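Putative peptide ABC-transport system periplasmic peptide-binding protein (Campylobacter jejuni, PDB 4OEV) binds nickel(II) outside the cytoplasm, here together with oxalate, and probably passes it to an ABC-type importer. Local coordinates at residues I15-P20 / V29-F34; V71-D75 / I158-K164; I88-K92 / I135-P139. One frame throughout, in Å; residues are numbered along the deposited sequence.

Contact 1 (I15-P20 / V29-F34)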
loop_
_atom_site.group_PDB
_atom_site.type_symbol
_atom_site.label_atom_id
_atom_site.label_comp_id
_atom_site.label_asym_id
_atom_site.label_seq_id
_atom_site.Cartn_x
_atom_site.Cartn_y
_atom_site.Cartn_z
ATOM N N ILE A 15 -2.225 -1.781 -12.913
ATOM C CA ILE A 15 -3.571 -1.280 -12.640
ATOM C C ILE A 15 -4.368 -1.230 -13.941
ATOM O O ILE A 15 -3.827 -0.845 -14.999
ATOM C CB ILE A 15 -3.514 0.093 -11.965
ATOM C CG1 ILE A 15 -4.933 0.604 -11.652
ATOM C CG2 ILE A 15 -2.789 1.155 -12.872
ATOM C CD1 ILE A 15 -4.918 1.655 -10.582
ATOM N N ALA A 16 -5.638 -1.635 -13.896
ATOM C CA ALA A 16 -6.441 -1.651 -15.126
ATOM C C ALA A 16 -6.926 -0.272 -15.555
ATOM O O ALA A 16 -7.323 -0.095 -16.700
ATOM C CB ALA A 16 -7.640 -2.568 -14.983
ATOM N N ARG A 17 -6.952 0.694 -14.648
ATOM C CA ARG A 17 -7.417 2.048 -15.029
ATOM C C ARG A 17 -6.364 3.033 -14.553
ATOM O O ARG A 17 -6.122 3.163 -13.342
ATOM C CB ARG A 17 -8.793 2.351 -14.414
ATOM C CG ARG A 17 -9.931 1.527 -14.969
ATOM C CD ARG A 17 -11.240 1.812 -14.221
ATOM N NE ARG A 17 -11.271 1.185 -12.907
ATOM C CZ ARG A 17 -12.303 1.240 -12.068
ATOM N NH1 ARG A 17 -13.411 1.908 -12.369
ATOM N NH2 ARG A 17 -12.234 0.623 -10.912
ATOM N N ILE A 18 -5.640 3.641 -15.493
ATOM C CA ILE A 18 -4.587 4.555 -15.102
ATOM C C ILE A 18 -5.229 5.898 -14.834
ATOM O O ILE A 18 -5.149 6.828 -15.638
ATOM C CB ILE A 18 -3.454 4.653 -16.159
ATOM C CG1 ILE A 18 -2.839 3.256 -16.405
ATOM C CG2 ILE A 18 -2.346 5.588 -15.652
ATOM C CD1 ILE A 18 -1.841 3.202 -17.594
ATOM N N ASN A 19 -5.825 5.989 -13.659
ATOM C CA ASN A 19 -6.659 7.120 -13.288
ATOM C C ASN A 19 -6.559 7.259 -11.782
ATOM O O ASN A 19 -6.866 6.314 -11.056
ATOM C CB ASN A 19 -8.086 6.857 -13.760
ATOM C CG ASN A 19 -9.054 7.937 -13.377
ATOM O OD1 ASN A 19 -8.846 8.712 -12.445
ATOM N ND2 ASN A 19 -10.128 8.009 -14.122
ATOM N N PRO A 20 -6.065 8.413 -11.314
ATOM C CA PRO A 20 -5.917 8.685 -9.877
ATOM C C PRO A 20 -7.166 8.301 -9.031
ATOM O O PRO A 20 -6.992 7.868 -7.901
ATOM C CB PRO A 20 -5.671 10.199 -9.839
ATOM C CG PRO A 20 -5.073 10.511 -11.175
ATOM C CD PRO A 20 -5.455 9.461 -12.152
ATOM N N VAL A 29 2.426 3.623 -12.239
ATOM C CA VAL A 29 2.171 4.333 -13.486
ATOM C C VAL A 29 1.302 5.603 -13.344
ATOM O O VAL A 29 1.506 6.562 -14.099
ATOM C CB VAL A 29 1.527 3.400 -14.569
ATOM C CG1 VAL A 29 2.540 2.392 -15.047
ATOM C CG2 VAL A 29 0.291 2.673 -14.030
ATOM N N ILE A 30 0.374 5.629 -12.380
ATOM C CA ILE A 30 -0.446 6.821 -12.184
ATOM C C ILE A 30 0.483 7.981 -11.802
ATOM O O ILE A 30 0.300 9.101 -12.284
ATOM C CB ILE A 30 -1.570 6.630 -11.116
ATOM C CG1 ILE A 30 -2.544 5.564 -11.622
ATOM C CG2 ILE A 30 -2.300 8.014 -10.844
ATOM C CD1 ILE A 30 -3.729 5.204 -10.687
ATOM N N ASN A 31 1.493 7.727 -10.972
ATOM C CA ASN A 31 2.421 8.814 -10.601
ATOM C C ASN A 31 3.407 9.233 -11.706
ATOM O O ASN A 31 4.164 10.188 -11.526
ATOM C CB ASN A 31 3.205 8.415 -9.345
ATOM C CG ASN A 31 2.391 8.583 -8.073
ATOM O OD1 ASN A 31 1.769 7.628 -7.590
ATOM N ND2 ASN A 31 2.404 9.792 -7.512
ATOM N N LEU A 32 3.409 8.535 -12.844
ATOM C CA LEU A 32 4.211 8.969 -14.011
ATOM C C LEU A 32 3.405 9.968 -14.854
ATOM O O LEU A 32 3.906 11.022 -15.278
ATOM C CB LEU A 32 4.595 7.778 -14.870
ATOM C CG LEU A 32 5.369 6.688 -14.125
ATOM C CD1 LEU A 32 5.603 5.495 -15.017
ATOM C CD2 LEU A 32 6.703 7.265 -13.652
ATOM N N VAL A 33 2.143 9.623 -15.093
ATOM C CA VAL A 33 1.262 10.426 -15.937
ATOM C C VAL A 33 0.647 11.618 -15.195
ATOM O O VAL A 33 0.427 12.698 -15.775
ATOM C CB VAL A 33 0.150 9.505 -16.513
ATOM C CG1 VAL A 33 -0.834 10.262 -17.378
ATOM C CG2 VAL A 33 0.791 8.350 -17.286
ATOM N N PHE A 34 0.368 11.443 -13.908
ATOM C CA PHE A 34 -0.352 12.489 -13.168
ATOM C C PHE A 34 0.514 13.122 -12.102
ATOM O O PHE A 34 1.548 12.551 -11.709
ATOM C CB PHE A 34 -1.612 11.913 -12.525
ATOM C CG PHE A 34 -2.579 11.359 -13.519
ATOM C CD1 PHE A 34 -3.572 12.172 -14.057
ATOM C CD2 PHE A 34 -2.481 10.046 -13.943
ATOM C CE1 PHE A 34 -4.462 11.667 -15.000
ATOM C CE2 PHE A 34 -3.362 9.524 -14.881
ATOM C CZ PHE A 34 -4.372 10.337 -15.404
#
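Ile18 and Ile30 bring the two backbones closest, with their CA atoms 5.5 Å apart. Residues 15-20 form an irregular loop. Ile18 is the centre of an inverse gamma turn, closed by a weak bond from Asn19 N to Arg17 O. Residues 29-34 carry the short helix 30-33, and Phe34 is the first residue after it to leave helical geometry. Val29 O accepts from both Leu32 N and Val33 N.

Pro20 comes over one face of the Phe34 ring, CD first. Pro20 CD stands 3.4 Å from the ring centroid and 8° off its normal, a CH-pi contact. Val33 CG1 lies over the opposite face, toward the rim. At the ring edge, Ile18 O is 3.3 Å from Phe34 CE2. Ile30 packs beside this pair. With chi1 at -64°, its CG2 lies anti to the backbone N and packs on Pro20 CD at 3.7 Å, while CG1 lies beside that N and carries CD1 to the loop backbone. There Ile30 CD1 is 3.3 Å from Asn19 O, and it also meets Ile15 CD1 at 3.7 Å. Val29 CG2 touches two isoleucines: Ile15 CG2 at 3.6 Å and Ile18 CG1 at 4.0 Å.

Strand 173-178 of the four-stranded mixed sheet packs against this cluster, with Val174 on Ile18 and Phe176 on Val29 and Val33. Asn19 turns away and bonds Asn154 through ND2. Asn31 of the helix has been seen to bind magnesium in a structure of this protein, though none is bound here. The chain between the two segments carries His26, one of three histidines at the nickel.

Within the pair of segments the adhesion is apolar packing plus one CH-pi contact. Ile18 O is buried and has no hydrogen-bond partner in the model. The weakly positive edge of the Phe34 ring probably offsets part of that cost.

Contact 2 (V71-D75 / I158-K164)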
loop_
_atom_site.group_PDB
_atom_site.type_symbol
_atom_site.label_atom_id
_atom_site.label_comp_id
_atom_site.label_asym_id
_atom_site.label_seq_id
_atom_site.Cartn_x
_atom_site.Cartn_y
_atom_site.Cartn_z
ATOM N N VAL A 71 1.254 25.518 -15.587
ATOM C CA VAL A 71 1.193 24.088 -15.865
ATOM C C VAL A 71 0.327 23.735 -17.071
ATOM O O VAL A 71 -0.763 24.269 -17.240
ATOM C CB VAL A 71 0.671 23.323 -14.629
ATOM C CG1 VAL A 71 0.482 21.840 -14.946
ATOM C CG2 VAL A 71 1.599 23.566 -13.428
ATOM N N LEU A 72 0.841 22.867 -17.928
ATOM C CA LEU A 72 0.053 22.290 -19.010
ATOM C C LEU A 72 -0.250 20.800 -18.750
ATOM O O LEU A 72 0.602 20.082 -18.241
ATOM C CB LEU A 72 0.782 22.396 -20.338
ATOM C CG LEU A 72 0.690 23.676 -21.177
ATOM C CD1 LEU A 72 0.068 24.840 -20.380
ATOM C CD2 LEU A 72 2.061 23.980 -21.742
ATOM N N TRP A 73 -1.468 20.383 -19.115
ATOM C CA TRP A 73 -1.830 18.984 -19.333
ATOM C C TRP A 73 -1.059 18.478 -20.551
ATOM O O TRP A 73 -0.597 19.267 -21.347
ATOM C CB TRP A 73 -3.330 18.828 -19.593
ATOM C CG TRP A 73 -4.219 19.178 -18.440
ATOM C CD1 TRP A 73 -4.966 20.322 -18.276
ATOM C CD2 TRP A 73 -4.460 18.370 -17.290
ATOM N NE1 TRP A 73 -5.657 20.266 -17.085
ATOM C CE2 TRP A 73 -5.366 19.080 -16.461
ATOM C CE3 TRP A 73 -3.990 17.113 -16.872
ATOM C CZ2 TRP A 73 -5.820 18.569 -15.243
ATOM C CZ3 TRP A 73 -4.448 16.597 -15.655
ATOM C CH2 TRP A 73 -5.328 17.319 -14.847
ATOM N N HIS A 74 -0.966 17.167 -20.726
ATOM C CA HIS A 74 -0.218 16.584 -21.827
ATOM C C HIS A 74 -0.790 16.922 -23.207
ATOM O O HIS A 74 -0.105 16.715 -24.211
ATOM C CB HIS A 74 -0.125 15.069 -21.637
ATOM C CG HIS A 74 0.651 14.682 -20.420
ATOM N ND1 HIS A 74 0.534 13.447 -19.802
ATOM C CD2 HIS A 74 1.559 15.382 -19.696
ATOM C CE1 HIS A 74 1.327 13.414 -18.749
ATOM N NE2 HIS A 74 1.965 14.570 -18.664
ATOM N N ASP A 75 -2.017 17.454 -23.261
ATOM C CA ASP A 75 -2.626 17.777 -24.555
ATOM C C ASP A 75 -2.585 19.273 -24.880
ATOM O O ASP A 75 -3.245 19.718 -25.815
ATOM C CB ASP A 75 -4.071 17.253 -24.649
ATOM C CG ASP A 75 -5.009 17.889 -23.643
ATOM O OD1 ASP A 75 -4.550 18.689 -22.795
ATOM O OD2 ASP A 75 -6.204 17.503 -23.654
ATOM N N ILE A 158 -4.518 11.315 -19.913
ATOM C CA ILE A 158 -3.846 12.585 -20.118
ATOM C C ILE A 158 -3.625 13.205 -18.728
ATOM O O ILE A 158 -4.580 13.323 -17.952
ATOM C CB ILE A 158 -4.681 13.535 -21.017
ATOM C CG1 ILE A 158 -4.708 13.053 -22.472
ATOM C CG2 ILE A 158 -4.151 14.941 -20.923
ATOM C CD1 ILE A 158 -3.340 13.126 -23.186
ATOM N N GLY A 159 -2.387 13.584 -18.399
ATOM C CA GLY A 159 -2.096 14.124 -17.073
ATOM C C GLY A 159 -1.177 15.344 -17.057
ATOM O O GLY A 159 -0.861 15.927 -18.116
ATOM N N THR A 160 -0.758 15.767 -15.865
ATOM C CA THR A 160 0.202 16.862 -15.771
ATOM C C THR A 160 1.591 16.293 -15.404
ATOM O O THR A 160 2.533 17.061 -15.254
ATOM C CB THR A 160 -0.177 17.899 -14.706
ATOM O OG1 THR A 160 -0.517 17.184 -13.513
ATOM C CG2 THR A 160 -1.410 18.785 -15.123
ATOM N N GLY A 161 1.710 14.964 -15.284
ATOM C CA GLY A 161 2.932 14.326 -14.771
ATOM C C GLY A 161 4.190 14.390 -15.662
ATOM O O GLY A 161 4.168 15.040 -16.715
ATOM N N PRO A 162 5.323 13.780 -15.207
ATOM C CA PRO A 162 6.589 13.837 -15.985
ATOM C C PRO A 162 6.600 13.003 -17.268
ATOM O O PRO A 162 7.454 13.174 -18.149
ATOM C CB PRO A 162 7.639 13.289 -15.010
ATOM C CG PRO A 162 6.816 12.359 -14.017
ATOM C CD PRO A 162 5.516 13.191 -13.865
ATOM N N TYR A 163 5.645 12.104 -17.388
ATOM C CA TYR A 163 5.649 11.167 -18.493
ATOM C C TYR A 163 4.312 11.092 -19.223
ATOM O O TYR A 163 3.248 10.946 -18.601
ATOM C CB TYR A 163 6.052 9.777 -17.982
ATOM C CG TYR A 163 7.552 9.630 -17.893
ATOM C CD1 TYR A 163 8.293 9.415 -19.048
ATOM C CD2 TYR A 163 8.233 9.717 -16.677
ATOM C CE1 TYR A 163 9.665 9.296 -19.012
ATOM C CE2 TYR A 163 9.643 9.602 -16.639
ATOM C CZ TYR A 163 10.336 9.388 -17.820
ATOM O OH TYR A 163 11.726 9.274 -17.882
ATOM N N LYS A 164 4.382 11.116 -20.547
ATOM C CA LYS A 164 3.196 11.067 -21.394
ATOM C C LYS A 164 2.957 9.620 -21.760
ATOM O O LYS A 164 3.924 8.882 -22.011
ATOM C CB LYS A 164 3.367 11.945 -22.668
ATOM C CG LYS A 164 3.444 13.442 -22.437
ATOM C CD LYS A 164 3.597 14.220 -23.785
ATOM C CE LYS A 164 3.373 15.728 -23.612
ATOM N NZ LYS A 164 3.382 16.510 -24.905
HETATM O O HOH W 1 3.122 19.308 -16.615
#
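His74 is gripped on several sides by residues 158-164. Its NE2 donates to Gly161 O at 3.0 Å, with a nearly straight N-H...O angle of 170°. The acceptor lies in the imidazole plane, but the donor sits above the carbonyl plane. Gly161 O also accepts from Asn179. The Gly159 carbonyl carbon lies over the centre of one ring face, and Lys164 CG packs on the other, 3.8 Å from the ring centroid. The backbone adds a bond from His74 N to Gly159 O at 2.9 Å. The NE2 bond and the packing on both faces limit the turning of the imidazole.

Trp73 packs just as closely. Thr160 CG2 sits over its six-membered ring, 3.7 Å from the centroid, and also touches Val71 CG1 at 3.6 Å. The indole NE1 is held by Asp83.

The contact joins the loop between strand 62-67 and helix 81-92 to the lead-in of strand 163-169, an outer strand of a four-stranded mixed sheet.

Packing is looser around Leu72, whose side chain points away. Here a water donates to Leu72 O at 3.1 Å and to Thr160 O at 2.7 Å. Lys164 is partly exposed. Its extended chain runs past His74, and its NZ forms a salt bridge with Glu180. Asp75 touches Ile158 CG2 only loosely and bonds His141 through OD2.

Contact 3 (I88-K92 / I135-P139)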
loop_
_atom_site.group_PDB
_atom_site.type_symbol
_atom_site.label_atom_id
_atom_site.label_comp_id
_atom_site.label_asym_id
_atom_site.label_seq_id
_atom_site.Cartn_x
_atom_site.Cartn_y
_atom_site.Cartn_z
ATOM N N ILE A 88 -11.496 16.845 -6.992
ATOM C CA ILE A 88 -11.895 16.613 -5.628
ATOM C C ILE A 88 -13.378 16.218 -5.574
ATOM O O ILE A 88 -13.738 15.274 -4.904
ATOM C CB ILE A 88 -11.692 17.895 -4.814
ATOM C CG1 ILE A 88 -10.252 18.092 -4.393
ATOM C CG2 ILE A 88 -12.572 17.920 -3.618
ATOM C CD1 ILE A 88 -10.087 19.439 -3.692
ATOM N N GLU A 89 -14.231 16.901 -6.341
ATOM C CA GLU A 89 -15.628 16.514 -6.390
ATOM C C GLU A 89 -15.811 15.126 -6.996
ATOM O O GLU A 89 -16.700 14.350 -6.562
ATOM C CB GLU A 89 -16.419 17.570 -7.161
ATOM C CG GLU A 89 -16.549 18.791 -6.327
ATOM C CD GLU A 89 -17.326 19.924 -7.000
ATOM O OE1 GLU A 89 -17.687 19.837 -8.196
ATOM O OE2 GLU A 89 -17.575 20.893 -6.281
ATOM N N ALA A 90 -14.921 14.789 -7.927
ATOM C CA ALA A 90 -14.974 13.515 -8.608
ATOM C C ALA A 90 -14.689 12.355 -7.647
ATOM O O ALA A 90 -15.400 11.368 -7.703
ATOM C CB ALA A 90 -13.986 13.473 -9.776
ATOM N N PHE A 91 -13.701 12.514 -6.760
ATOM C CA PHE A 91 -13.296 11.499 -5.778
ATOM C C PHE A 91 -14.386 11.286 -4.721
ATOM O O PHE A 91 -14.528 10.195 -4.182
ATOM C CB PHE A 91 -12.009 11.907 -5.082
ATOM C CG PHE A 91 -10.835 12.157 -6.038
ATOM C CD1 PHE A 91 -10.739 11.501 -7.270
ATOM C CD2 PHE A 91 -9.856 13.069 -5.699
ATOM C CE1 PHE A 91 -9.646 11.705 -8.123
ATOM C CE2 PHE A 91 -8.760 13.321 -6.566
ATOM C CZ PHE A 91 -8.669 12.641 -7.784
ATOM N N LYS A 92 -15.166 12.322 -4.416
ATOM C CA LYS A 92 -16.144 12.144 -3.343
ATOM C C LYS A 92 -17.538 11.912 -3.874
ATOM O O LYS A 92 -18.459 11.750 -3.091
ATOM C CB LYS A 92 -16.157 13.335 -2.397
ATOM C CG LYS A 92 -16.653 14.655 -3.031
ATOM C CD LYS A 92 -16.821 15.724 -1.968
ATOM C CE LYS A 92 -17.562 16.972 -2.525
ATOM N NZ LYS A 92 -18.783 17.294 -1.704
ATOM N N ILE A 135 -2.484 13.036 -4.459
ATOM C CA ILE A 135 -3.069 12.250 -5.554
ATOM C C ILE A 135 -3.138 13.095 -6.819
ATOM O O ILE A 135 -3.282 14.327 -6.740
ATOM C CB ILE A 135 -4.501 11.712 -5.220
ATOM C CG1 ILE A 135 -4.881 10.571 -6.160
ATOM C CG2 ILE A 135 -5.562 12.789 -5.252
ATOM C CD1 ILE A 135 -4.204 9.215 -5.841
ATOM N N GLY A 136 -3.040 12.442 -7.977
ATOM C CA GLY A 136 -3.029 13.159 -9.241
ATOM C C GLY A 136 -4.302 13.972 -9.440
ATOM O O GLY A 136 -5.352 13.605 -8.904
ATOM N N MET A 137 -4.204 15.099 -10.166
ATOM C CA MET A 137 -5.393 15.871 -10.578
ATOM C C MET A 137 -5.878 15.355 -11.955
ATOM O O MET A 137 -5.086 14.825 -12.756
ATOM C CB MET A 137 -5.086 17.373 -10.595
ATOM C CG MET A 137 -4.796 17.999 -9.213
ATOM S SD MET A 137 -6.227 18.015 -8.109
ATOM C CE MET A 137 -5.853 16.463 -7.238
ATOM N N LEU A 138 -7.184 15.394 -12.162
ATOM C CA LEU A 138 -7.815 14.953 -13.405
ATOM C C LEU A 138 -8.159 16.158 -14.300
ATOM O O LEU A 138 -8.397 17.244 -13.782
ATOM C CB LEU A 138 -9.112 14.209 -13.135
ATOM C CG LEU A 138 -8.961 12.905 -12.341
ATOM C CD1 LEU A 138 -10.336 12.462 -11.897
ATOM C CD2 LEU A 138 -8.324 11.907 -13.254
ATOM N N PRO A 139 -8.228 15.934 -15.624
ATOM C CA PRO A 139 -8.588 17.008 -16.561
ATOM C C PRO A 139 -10.082 17.147 -16.793
ATOM O O PRO A 139 -10.706 16.349 -17.498
ATOM C CB PRO A 139 -7.863 16.596 -17.845
ATOM C CG PRO A 139 -7.746 15.100 -17.773
ATOM C CD PRO A 139 -7.640 14.771 -16.323
#
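Ala90 and Leu138 mark the nearest backbone approach, yet their CA atoms are 8.7 Å apart, so side chains must bridge the gap between helix and loop. Phe91 does most of this. Its CG is anti to the carbonyl carbon (chi1 -57°), and the ring points from the helix toward the loop. Gly136 O lies in the ring plane at the edge, 3.6 Å from Phe91 CZ. This oxygen is buried and has no hydrogen-bond partner in the model. Ile135 CG2 approaches obliquely, 3.5 Å from Phe91 CE2. Met137 CE meets the same ring edge more loosely, at 4.3 Å from CE2.

The helix is 81-92, and the loop runs between the short helices 129-132 and 140-143. Pro139 is the N-cap residue of the second. Phe104 of helix 101-104 also packs on the Phe91 ring, their planes about 55° apart.

Leu138 CD1 also comes in obliquely, 3.9 Å from Phe91 CE1, and touches Ala90 CB at 4.3 Å. The helix holds the loop by a polar link as well, a hydrogen bond between Leu138 N and Ser87 OG.

The three contacts lie on the same side of the chain's centre. Contact 1 is about 12 Å from contact 2 and 13 Å from contact 3, and contacts 2 and 3 are about 15 Å apart, measured between centres. Contact 1 closes first along the chain; both segments of contact 3 fall between those of contact 2. Helix 30-33 links to residues 158-164 through probable backbone hydrogen bonds from Gly161 N to Val33 O and Tyr163 N to Leu32 O. Phe34 and Trp73 both pack on loop 135-139, which connects this region to helix 81-92. The segments of contact 1 flank the loop that brings His26 to the nickel.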